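Local coordinates for N-acetylmuramoyl-L-alanine amidase domain-containing protein SAOUHSC_02979 (Staphylococcus aureus, PDB 5T1Q) that probably hydrolyses amide bonds of cell-wall peptidoglycan, and is represented here by its C-terminal part, a glucosaminidase-like domain followed by a CHAP domain, at residues A[280-284]-A[285-289]; A[259-263]-A[264-268]; A[126-129]-A[130-133]; A[229-232]-A[233-236]. All blocks are in the same frame, centred on the assembly; numbering follows the deposited sequence. Where two conformers were deposited one is given.

Contact 1 (A[280-284]-A[285-289]); sequences NRAQY and RDYQV. With NA (sodium ion), chain E.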
loop_
_atom_site.group_PDB
_atom_site.type_symbol
_atom_site.label_atom_id
_atom_site.label_comp_id
_atom_site.label_asym_id
_atom_site.label_seq_id
_atom_site.Cartn_x
_atom_site.Cartn_y
_atom_site.Cartn_z
ATOM N N ASN A 280 -19.831 -18.065 6.745
ATOM C CA ASN A 280 -20.134 -19.180 7.666
ATOM C C ASN A 280 -19.609 -18.882 9.091
ATOM O O ASN A 280 -20.285 -19.154 10.064
ATOM C CB ASN A 280 -19.600 -20.526 7.155
ATOM C CG ASN A 280 -18.185 -20.430 6.636
ATOM O OD1 ASN A 280 -17.942 -19.809 5.587
ATOM N ND2 ASN A 280 -17.245 -21.039 7.334
ATOM N N ARG A 281 -18.421 -18.303 9.223
ATOM C CA ARG A 281 -17.954 -17.976 10.558
ATOM C C ARG A 281 -18.786 -16.858 11.187
ATOM O O ARG A 281 -19.126 -16.949 12.361
ATOM C CB ARG A 281 -16.481 -17.606 10.571
ATOM C CG ARG A 281 -15.561 -18.788 10.302
ATOM C CD ARG A 281 -14.129 -18.459 10.669
ATOM N NE ARG A 281 -13.223 -19.523 10.266
ATOM C CZ ARG A 281 -11.908 -19.502 10.431
ATOM N NH1 ARG A 281 -11.293 -18.471 11.036
ATOM N NH2 ARG A 281 -11.192 -20.529 10.000
ATOM N N ALA A 282 -19.120 -15.821 10.411
ATOM C CA ALA A 282 -19.890 -14.678 10.921
ATOM C C ALA A 282 -21.240 -15.138 11.412
ATOM O O ALA A 282 -21.697 -14.717 12.473
ATOM C CB ALA A 282 -20.065 -13.601 9.856
ATOM N N GLN A 283 -21.873 -15.995 10.604
ATOM C CA GLN A 283 -23.173 -16.603 10.924
ATOM C C GLN A 283 -23.100 -17.348 12.261
ATOM O O GLN A 283 -24.002 -17.231 13.087
ATOM C CB GLN A 283 -23.582 -17.554 9.785
ATOM C CG GLN A 283 -24.775 -18.479 10.029
ATOM C CD GLN A 283 -26.086 -17.756 10.230
ATOM O OE1 GLN A 283 -26.353 -16.718 9.627
ATOM N NE2 GLN A 283 -26.926 -18.323 11.067
ATOM N N TYR A 284 -22.022 -18.091 12.485
ATOM C CA TYR A 284 -21.874 -18.809 13.740
ATOM C C TYR A 284 -21.674 -17.835 14.917
ATOM O O TYR A 284 -22.205 -18.059 16.003
ATOM C CB TYR A 284 -20.727 -19.831 13.685
ATOM C CG TYR A 284 -20.632 -20.646 14.960
ATOM C CD1 TYR A 284 -21.410 -21.774 15.140
ATOM C CD2 TYR A 284 -19.798 -20.244 16.010
ATOM C CE1 TYR A 284 -21.339 -22.514 16.325
ATOM C CE2 TYR A 284 -19.717 -20.965 17.194
ATOM C CZ TYR A 284 -20.485 -22.094 17.357
ATOM O OH TYR A 284 -20.415 -22.814 18.534
ATOM N N ARG A 285 -20.939 -16.751 14.659
ATOM C CA ARG A 285 -20.598 -15.731 15.663
ATOM C C ARG A 285 -21.661 -14.616 15.838
ATOM O O ARG A 285 -21.346 -13.484 16.222
ATOM C CB ARG A 285 -19.195 -15.167 15.364
ATOM C CG ARG A 285 -18.076 -16.191 15.585
ATOM C CD ARG A 285 -16.866 -15.938 14.692
ATOM N NE ARG A 285 -15.837 -16.980 14.773
ATOM C CZ ARG A 285 -15.949 -18.223 14.291
ATOM N NH1 ARG A 285 -14.926 -19.059 14.414
ATOM N NH2 ARG A 285 -17.071 -18.658 13.714
ATOM N N ASP A 286 -22.910 -14.958 15.534
ATOM C CA ASP A 286 -24.070 -14.094 15.809
ATOM C C ASP A 286 -24.262 -12.847 14.927
ATOM O O ASP A 286 -24.965 -11.930 15.324
ATOM C CB ASP A 286 -24.074 -13.682 17.290
ATOM C CG ASP A 286 -25.467 -13.323 17.802
ATOM O OD1 ASP A 286 -26.413 -14.097 17.532
ATOM O OD2 ASP A 286 -25.610 -12.303 18.528
ATOM N N TYR A 287 -23.648 -12.805 13.755
ATOM C CA TYR A 287 -23.859 -11.686 12.832
ATOM C C TYR A 287 -25.060 -12.004 11.951
ATOM O O TYR A 287 -25.360 -13.179 11.737
ATOM C CB TYR A 287 -22.645 -11.483 11.951
ATOM C CG TYR A 287 -21.476 -10.895 12.659
ATOM C CD1 TYR A 287 -20.621 -11.687 13.412
ATOM C CD2 TYR A 287 -21.210 -9.541 12.578
ATOM C CE1 TYR A 287 -19.540 -11.135 14.082
ATOM C CE2 TYR A 287 -20.140 -8.982 13.249
ATOM C CZ TYR A 287 -19.308 -9.791 13.997
ATOM O OH TYR A 287 -18.247 -9.229 14.654
ATOM N N GLN A 288 -25.756 -10.966 11.473
ATOM C CA GLN A 288 -26.874 -11.132 10.540
ATOM C C GLN A 288 -26.224 -11.408 9.178
ATOM O O GLN A 288 -25.423 -10.601 8.699
ATOM C CB GLN A 288 -27.730 -9.848 10.426
ATOM C CG GLN A 288 -28.244 -9.254 11.745
ATOM C CD GLN A 288 -28.495 -7.724 11.674
ATOM O OE1 GLN A 288 -28.072 -6.966 12.565
ATOM N NE2 GLN A 288 -29.126 -7.266 10.586
ATOM N N VAL A 289 -26.554 -12.539 8.569
ATOM C CA VAL A 289 -25.986 -12.916 7.278
ATOM C C VAL A 289 -27.114 -13.414 6.397
ATOM O O VAL A 289 -27.916 -14.249 6.845
ATOM C CB VAL A 289 -24.948 -14.062 7.414
ATOM C CG1 VAL A 289 -24.277 -14.360 6.074
ATOM C CG2 VAL A 289 -23.896 -13.745 8.461
HETATM NA NA NA E . -17.984 -19.671 3.246
HETATM O O HOH W 1 -27.985 -14.665 10.023
HETATM O O HOH W 2 -26.005 -15.123 13.310
HETATM O O HOH W 3 -28.749 -16.495 7.955
HETATM O O HOH W 4 -16.466 -21.361 3.083
HETATM O O HOH W 5 -20.120 -21.058 2.947
#
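Arg-281 and Arg-285 lie side by side where helix 278-284 of the CHAP domain ends with features of a Schellman motif. Their guanidinium planes are 16° apart, and the aliphatic part of Arg-281 lies over one face of the Arg-285 group, with Arg-281 CB 3.4 Å from Arg-285 NH2. Long, flat-headed arginines suit this place, because both reach one residue: Arg-285 NE forms a salt bridge with Asp-271, and Arg-281 NH1 bonds to the Asp-271 carbonyl. Arg-281 O takes two equally bent bonds from Arg-285, the backbone N coming from nearer the end of the C=O and NH2 from its side. The Tyr-284 ring stands 65° to the Arg-285 guanidinium.

The Schellman features are the positive phi of Asp-286 and the 6-to-1 bond from Tyr-287 N back to Ala-282 O, at 3.0 Å. The small Ala-282 CB fits against Tyr-287 CB (3.9 Å), both side chains touching Ile-356. Asn-280 OD1 binds the sodium ion at 2.3 Å. Gln-283, bent at chi2, crosses Val-289 obliquely, its OE1 3.7 Å from Val-289 CB. One water bridges Gln-283 OE1 and Val-289 N, 2.9 Å from the latter.

Contact 2 (A[259-263]-A[264-268]); sequences NRMKQ and FGTSI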
loop_
_atom_site.group_PDB
_atom_site.type_symbol
_atom_site.label_atom_id
_atom_site.label_comp_id
_atom_site.label_asym_id
_atom_site.label_seq_id
_atom_site.Cartn_x
_atom_site.Cartn_y
_atom_site.Cartn_z
ATOM N N ASN A 259 -11.705 -2.237 7.711
ATOM C CA ASN A 259 -11.497 -0.778 7.850
ATOM C C ASN A 259 -12.617 0.057 7.262
ATOM O O ASN A 259 -13.077 1.006 7.885
ATOM C CB ASN A 259 -10.152 -0.352 7.257
ATOM C CG ASN A 259 -8.983 -0.703 8.167
ATOM O OD1 ASN A 259 -8.361 -1.749 8.021
ATOM N ND2 ASN A 259 -8.756 0.112 9.169
ATOM N N ARG A 260 -13.084 -0.308 6.077
ATOM C CA ARG A 260 -14.143 0.462 5.438
ATOM C C ARG A 260 -15.403 0.442 6.283
ATOM O O ARG A 260 -16.073 1.459 6.407
ATOM C CB ARG A 260 -14.408 -0.064 4.021
ATOM C CG ARG A 260 -15.476 0.685 3.232
ATOM C CD ARG A 260 -15.119 2.140 3.052
ATOM N NE ARG A 260 -16.033 2.833 2.152
ATOM C CZ ARG A 260 -15.976 4.130 1.874
ATOM N NH1 ARG A 260 -15.054 4.906 2.444
ATOM N NH2 ARG A 260 -16.856 4.663 1.031
HETATM N N MSE A 261 -15.706 -0.712 6.886
HETATM C CA MSE A 261 -16.894 -0.848 7.748
HETATM C C MSE A 261 -16.784 0.063 8.952
HETATM O O MSE A 261 -17.776 0.654 9.385
HETATM C CB MSE A 261 -17.098 -2.285 8.224
HETATM C CG MSE A 261 -17.701 -3.145 7.114
HETATM SE SE MSE A 261 -17.889 -5.013 7.736
HETATM C CE MSE A 261 -19.712 -4.701 8.383
ATOM N N LYS A 262 -15.585 0.164 9.514
ATOM C CA LYS A 262 -15.359 1.051 10.665
ATOM C C LYS A 262 -15.623 2.528 10.389
ATOM O O LYS A 262 -16.031 3.235 11.287
ATOM C CB LYS A 262 -13.961 0.883 11.253
ATOM C CG LYS A 262 -13.929 -0.102 12.397
ATOM C CD LYS A 262 -12.527 -0.313 12.940
ATOM C CE LYS A 262 -12.584 -0.981 14.308
ATOM N NZ LYS A 262 -13.488 -2.169 14.331
ATOM N N GLN A 263 -15.400 2.992 9.162
ATOM C CA GLN A 263 -15.688 4.388 8.833
ATOM C C GLN A 263 -17.158 4.725 9.036
ATOM O O GLN A 263 -17.509 5.893 9.213
ATOM C CB GLN A 263 -15.324 4.717 7.393
ATOM C CG GLN A 263 -13.857 4.592 7.064
ATOM C CD GLN A 263 -13.556 5.150 5.694
ATOM O OE1 GLN A 263 -13.386 4.399 4.733
ATOM N NE2 GLN A 263 -13.560 6.478 5.580
ATOM N N PHE A 264 -18.017 3.706 8.975
ATOM C CA PHE A 264 -19.444 3.913 9.166
ATOM C C PHE A 264 -19.947 3.462 10.547
ATOM O O PHE A 264 -21.137 3.248 10.733
ATOM C CB PHE A 264 -20.213 3.241 8.037
ATOM C CG PHE A 264 -19.852 3.768 6.681
ATOM C CD1 PHE A 264 -20.340 4.998 6.250
ATOM C CD2 PHE A 264 -19.003 3.051 5.839
ATOM C CE1 PHE A 264 -20.005 5.487 4.988
ATOM C CE2 PHE A 264 -18.674 3.533 4.579
ATOM C CZ PHE A 264 -19.178 4.750 4.151
ATOM N N GLY A 265 -19.029 3.316 11.503
ATOM C CA GLY A 265 -19.378 2.956 12.871
ATOM C C GLY A 265 -19.926 1.565 13.081
ATOM O O GLY A 265 -20.836 1.373 13.888
ATOM N N THR A 266 -19.393 0.589 12.349
ATOM C CA THR A 266 -19.829 -0.790 12.512
ATOM C C THR A 266 -18.599 -1.664 12.418
ATOM O O THR A 266 -17.652 -1.351 11.698
ATOM C CB THR A 266 -20.911 -1.222 11.486
ATOM O OG1 THR A 266 -20.315 -1.668 10.265
ATOM C CG2 THR A 266 -21.898 -0.081 11.209
ATOM N N SER A 267 -18.601 -2.749 13.171
ATOM C CA SER A 267 -17.444 -3.617 13.200
ATOM C C SER A 267 -17.756 -5.073 12.900
ATOM O O SER A 267 -18.899 -5.533 12.992
ATOM C CB SER A 267 -16.768 -3.520 14.562
ATOM O OG SER A 267 -17.617 -4.002 15.587
ATOM N N ILE A 268 -16.685 -5.770 12.540
ATOM C CA ILE A 268 -16.690 -7.180 12.252
ATOM C C ILE A 268 -15.419 -7.729 12.929
ATOM O O ILE A 268 -14.385 -7.067 12.903
ATOM C CB ILE A 268 -16.740 -7.385 10.724
ATOM C CG1 ILE A 268 -17.197 -8.793 10.397
ATOM C CG2 ILE A 268 -15.397 -7.065 10.048
ATOM C CD1 ILE A 268 -17.660 -8.940 8.965
HETATM O O HOH W 6 -20.693 -0.515 7.943
HETATM O O HOH W 7 -14.647 -3.382 11.310
#
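Met-261, present as selenomethionine, reaches across to the chain that leaves helix 253-262. Its CB sits 3.6 Å from Thr-266 O; farther along, SE packs obliquely on Ile-268, 4.0 Å from CG2. The bend at chi3 (91°) then turns the methyl back, and CE comes to 3.6 Å from Thr-266 OG1. A long, flexible, apolar chain is well suited to following both neighbours, and it also touches Phe-317 of strand 314-321.

Beneath it the chain leaves the CHAP-domain helix through a type I turn from Lys-262 to Gly-265, closed by Gly-265 N donating to Lys-262 O at 3.0 Å. Gly-265 has positive phi, a conformation that glycine adopts easily. Met-261 O accepts from Phe-264 N and, weakly, from Thr-266 N.

On another side of the turn, the ring edge of Phe-264 stands over a face of the Arg-260 guanidinium, T-shaped, with the planes 84° apart and CE2 3.7 Å from Arg-260 NE. Arg-260 NH1 bonds to Gln-263 OE1, which lies in the guanidinium plane, whereas NH2 is claimed by Lys-237 O and by Glu-319 in a salt bridge. Phe-264 also stacks on His-296. Lys-262 NZ bonds weakly to Tyr-258 OH and to a water shared with Ile-268 N.

Contact 3 (A[126-129]-A[130-133]); sequences EADG and NQLY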
loop_
_atom_site.group_PDB
_atom_site.type_symbol
_atom_site.label_atom_id
_atom_site.label_comp_id
_atom_site.label_asym_id
_atom_site.label_seq_id
_atom_site.Cartn_x
_atom_site.Cartn_y
_atom_site.Cartn_z
ATOM N N GLU A 126 4.697 -8.759 -4.117
ATOM C CA GLU A 126 5.281 -8.554 -5.415
ATOM C C GLU A 126 4.167 -8.649 -6.443
ATOM O O GLU A 126 3.037 -9.063 -6.135
ATOM C CB GLU A 126 6.310 -9.660 -5.684
ATOM C CG GLU A 126 7.402 -9.854 -4.627
ATOM C CD GLU A 126 8.422 -8.729 -4.564
ATOM O OE1 GLU A 126 8.425 -7.837 -5.443
ATOM O OE2 GLU A 126 9.255 -8.746 -3.628
ATOM N N ALA A 127 4.488 -8.283 -7.672
ATOM C CA ALA A 127 3.521 -8.333 -8.750
ATOM C C ALA A 127 4.199 -8.636 -10.084
ATOM O O ALA A 127 5.317 -8.200 -10.331
ATOM C CB ALA A 127 2.761 -7.023 -8.827
ATOM N N ASP A 128 3.530 -9.458 -10.887
ATOM C CA ASP A 128 3.937 -9.800 -12.251
ATOM C C ASP A 128 2.743 -9.265 -13.043
ATOM O O ASP A 128 1.821 -10.006 -13.401
ATOM C CB ASP A 128 4.132 -11.319 -12.399
ATOM C CG ASP A 128 4.534 -11.742 -13.810
ATOM O OD1 ASP A 128 4.858 -10.870 -14.644
ATOM O OD2 ASP A 128 4.535 -12.965 -14.082
ATOM N N GLY A 129 2.737 -7.946 -13.237
ATOM C CA GLY A 129 1.615 -7.260 -13.873
ATOM C C GLY A 129 0.487 -7.204 -12.849
ATOM O O GLY A 129 0.616 -6.555 -11.806
ATOM N N ASN A 130 -0.599 -7.920 -13.128
ATOM C CA ASN A 130 -1.742 -7.999 -12.206
ATOM C C ASN A 130 -1.743 -9.309 -11.390
ATOM O O ASN A 130 -2.648 -9.535 -10.588
ATOM C CB ASN A 130 -3.070 -7.828 -12.961
ATOM C CG ASN A 130 -3.246 -8.841 -14.079
ATOM O OD1 ASN A 130 -2.283 -9.199 -14.766
ATOM N ND2 ASN A 130 -4.483 -9.296 -14.282
ATOM N N GLN A 131 -0.738 -10.162 -11.604
ATOM C CA GLN A 131 -0.596 -11.415 -10.867
ATOM C C GLN A 131 0.188 -11.112 -9.585
ATOM O O GLN A 131 1.391 -10.846 -9.640
ATOM C CB GLN A 131 0.162 -12.450 -11.705
ATOM C CG GLN A 131 -0.417 -12.696 -13.094
ATOM C CD GLN A 131 0.398 -13.691 -13.914
ATOM O OE1 GLN A 131 1.211 -14.451 -13.376
ATOM N NE2 GLN A 131 0.175 -13.696 -15.225
ATOM N N LEU A 132 -0.495 -11.153 -8.441
ATOM C CA LEU A 132 0.125 -10.855 -7.150
ATOM C C LEU A 132 0.672 -12.096 -6.452
ATOM O O LEU A 132 0.086 -13.173 -6.526
ATOM C CB LEU A 132 -0.886 -10.173 -6.218
ATOM C CG LEU A 132 -1.271 -8.712 -6.488
ATOM C CD1 LEU A 132 -1.589 -8.445 -7.942
ATOM C CD2 LEU A 132 -2.453 -8.322 -5.622
ATOM N N TYR A 133 1.800 -11.936 -5.774
ATOM C CA TYR A 133 2.379 -13.022 -5.013
ATOM C C TYR A 133 3.171 -12.460 -3.853
ATOM O O TYR A 133 3.308 -11.251 -3.710
ATOM C CB TYR A 133 3.232 -13.943 -5.888
ATOM C CG TYR A 133 4.438 -13.300 -6.518
ATOM C CD1 TYR A 133 4.316 -12.555 -7.684
ATOM C CD2 TYR A 133 5.712 -13.471 -5.980
ATOM C CE1 TYR A 133 5.421 -11.981 -8.292
ATOM C CE2 TYR A 133 6.833 -12.904 -6.583
ATOM C CZ TYR A 133 6.681 -12.161 -7.744
ATOM O OH TYR A 133 7.769 -11.574 -8.357
HETATM O O HOH W 8 7.221 -10.172 -10.390
#
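Asp-128 N donates to Gln-131 O at 2.8 Å, a nearly straight bond (167°) at the base of the turn. The same two residues are joined a second time, from Gln-131 N to Asp-128 O. Two residues farther along each strand, Glu-126 and Tyr-133 form another hydrogen-bonded pair, Glu-126 N giving to Tyr-133 O at 2.9 Å and Tyr-133 N giving back to Glu-126 O. Between the two lies the non-hydrogen-bonded pair of Ala-127 and Leu-132, where Ala-127 CA approaches Gln-131 O at 3.4 Å in a C-H···O contact.

This is the tip of the two-stranded antiparallel hairpin 119-128/131-140 in the glucosaminidase-like domain, turned by a type II' bend. Its first corner, Gly-129, has positive phi with psi -113°, a conformation in which a CB would collide with Asn-130 N; glycine avoids that collision. Asn-130 takes the second corner, a place where a polar residue can face solvent.

Glu-126, Asp-128, Gln-131 and Tyr-133 share one face. Asp-128 and Gln-131 lie side by side there, pointing the same way, with Asp-128 OD2 3.7 Å from Gln-131 OE1. With chi1 at 63°, Tyr-133 swings its ring across the neighbouring strand. Glu-126 CB then lies over the ring face in a CH-pi contact, 3.5 Å from the centroid of the Tyr-133 ring. The glutamate chain bends away at chi2 so that OE1 reaches Thr-191 OG1, and Lys-15 makes a cation-pi contact with the ring. Tyr-133 OH shares a water with Ala-127 O, the water lying at the ring edge and 2.7 Å from Ala-127 O.

Contact 4 (A[229-232]-A[233-236]); sequences YDDS and SDEF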
loop_
_atom_site.group_PDB
_atom_site.type_symbol
_atom_site.label_atom_id
_atom_site.label_comp_id
_atom_site.label_asym_id
_atom_site.label_seq_id
_atom_site.Cartn_x
_atom_site.Cartn_y
_atom_site.Cartn_z
ATOM N N TYR A 229 -7.875 17.100 -2.334
ATOM C CA TYR A 229 -8.430 16.613 -3.597
ATOM C C TYR A 229 -9.908 17.020 -3.623
ATOM O O TYR A 229 -10.542 17.053 -2.563
ATOM C CB TYR A 229 -8.398 15.083 -3.663
ATOM C CG TYR A 229 -7.051 14.383 -3.726
ATOM C CD1 TYR A 229 -6.167 14.613 -4.789
ATOM C CD2 TYR A 229 -6.732 13.372 -2.811
ATOM C CE1 TYR A 229 -4.972 13.924 -4.879
ATOM C CE2 TYR A 229 -5.545 12.673 -2.900
ATOM C CZ TYR A 229 -4.666 12.944 -3.933
ATOM O OH TYR A 229 -3.472 12.244 -4.016
ATOM N N ASP A 230 -10.466 17.306 -4.807
ATOM C CA ASP A 230 -11.915 17.622 -4.916
ATOM C C ASP A 230 -12.758 16.373 -4.666
ATOM O O ASP A 230 -12.903 15.544 -5.555
ATOM C CB ASP A 230 -12.298 18.229 -6.284
ATOM C CG ASP A 230 -12.352 19.758 -6.275
ATOM O OD1 ASP A 230 -11.654 20.424 -5.470
ATOM O OD2 ASP A 230 -13.118 20.300 -7.102
ATOM N N ASP A 231 -13.306 16.260 -3.453
ATOM C CA ASP A 231 -14.137 15.121 -3.035
ATOM C C ASP A 231 -15.608 15.508 -2.828
ATOM O O ASP A 231 -16.348 14.785 -2.154
ATOM C CB ASP A 231 -13.588 14.538 -1.718
ATOM C CG ASP A 231 -12.171 13.979 -1.852
ATOM O OD1 ASP A 231 -11.836 13.410 -2.918
ATOM O OD2 ASP A 231 -11.403 14.078 -0.868
ATOM N N SER A 232 -16.037 16.620 -3.425
ATOM C CA SER A 232 -17.414 17.119 -3.262
ATOM C C SER A 232 -18.450 16.504 -4.222
ATOM O O SER A 232 -19.651 16.532 -3.927
ATOM C CB SER A 232 -17.422 18.643 -3.408
ATOM O OG SER A 232 -16.546 19.246 -2.470
ATOM N N SER A 233 -17.991 15.975 -5.361
ATOM C CA SER A 233 -18.878 15.357 -6.368
ATOM C C SER A 233 -18.767 13.814 -6.423
ATOM O O SER A 233 -19.259 13.182 -7.373
ATOM C CB SER A 233 -18.580 15.941 -7.750
ATOM O OG SER A 233 -17.287 15.564 -8.183
ATOM N N ASP A 234 -18.112 13.209 -5.431
ATOM C CA ASP A 234 -18.007 11.749 -5.383
ATOM C C ASP A 234 -19.288 11.231 -4.778
ATOM O O ASP A 234 -19.880 11.890 -3.932
ATOM C CB ASP A 234 -16.810 11.315 -4.546
ATOM C CG ASP A 234 -15.486 11.695 -5.181
ATOM O OD1 ASP A 234 -15.487 12.082 -6.375
ATOM O OD2 ASP A 234 -14.447 11.595 -4.496
ATOM N N GLU A 235 -19.703 10.047 -5.216
ATOM C CA GLU A 235 -20.914 9.412 -4.724
ATOM C C GLU A 235 -20.791 8.979 -3.270
ATOM O O GLU A 235 -21.744 9.086 -2.503
ATOM C CB GLU A 235 -21.197 8.154 -5.544
ATOM C CG GLU A 235 -21.246 8.365 -7.041
ATOM C CD GLU A 235 -21.367 7.058 -7.798
ATOM O OE1 GLU A 235 -22.418 6.393 -7.711
ATOM O OE2 GLU A 235 -20.415 6.712 -8.506
ATOM N N PHE A 236 -19.605 8.494 -2.905
ATOM C CA PHE A 236 -19.367 7.912 -1.561
ATOM C C PHE A 236 -18.233 8.543 -0.746
ATOM O O PHE A 236 -17.327 9.168 -1.283
ATOM C CB PHE A 236 -19.102 6.396 -1.715
ATOM C CG PHE A 236 -20.001 5.720 -2.734
ATOM C CD1 PHE A 236 -21.338 5.506 -2.466
ATOM C CD2 PHE A 236 -19.503 5.330 -3.974
ATOM C CE1 PHE A 236 -22.166 4.918 -3.407
ATOM C CE2 PHE A 236 -20.322 4.731 -4.925
ATOM C CZ PHE A 236 -21.663 4.521 -4.636
HETATM O O HOH W 9 -15.490 16.020 -6.041
HETATM O O HOH W 10 -14.009 13.878 -7.319
#
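Asp-231 and Asp-234 bring two like charges together, with Asp-231 OD1 only 3.5 Å from Asp-234 OD2. The side chains cross obliquely and the carboxylate planes are 47° apart. Both share the same first torsion, with CG beside the backbone N and opposite the carbonyl carbon. Asp-234 OD2 is the atom that comes back to Asp-231, near its OD1 and 3.8 Å from Asp-231 CA.

Water-mediated bonds supply the cohesion that the charges do not. Asp-230 O accepts from two waters. One of them also donates to Asp-234 OD1, 2.5 Å away, and so ties the carboxylate back to the chain four residues earlier. The other, whose bond to Asp-230 O is weak, accepts the N-H of Ser-233, at 2.6 Å from its N, and lies 2.8 Å from Ser-233 OG. Serine suits this place because its short hydroxyl, held between N and the carbonyl carbon by a chi1 of 67°, meets the same water as its own amide.

Contacts with the rest of the fold anchor this irregular linker, which runs between helix 222-225 and helix 253-262. At one end Tyr-229 stacks on His-205 and bonds through OH to Val-54 N; at the other, Phe-236 touches Glu-319 and Lys-320 of strand 314-321.

Small polar and acidic residues fit a solvated bend of this kind. The closeness of the two carboxylates would tend to raise the pKa of one of them, and the bend is held across its span largely through water.

Contacts 1, 2 and 4 belong to the CHAP/peptidase part of the chain, whereas contact 3 is the hairpin tip in the glucosaminidase-like domain, with its centre 29 to 33 Å from the centres of the other three. Contacts 1 and 2 end successive helices of the CHAP domain and touch: Tyr-287 OH lies 3.5 Å from Ile-268 CA. Contact 4, in the linker, meets contact 2 where Phe-236 CB packs 3.9 Å from Arg-260 NH2. In contact 1 Asn-280, with His-276, Asn-279, Glu-302 and two waters, binds a sodium ion. The helix ending in contact 2 begins at Cys-253, which with His-314 and Glu-331 has the geometry of a Cys-His-Glu triad, consistent with a CHAP active site.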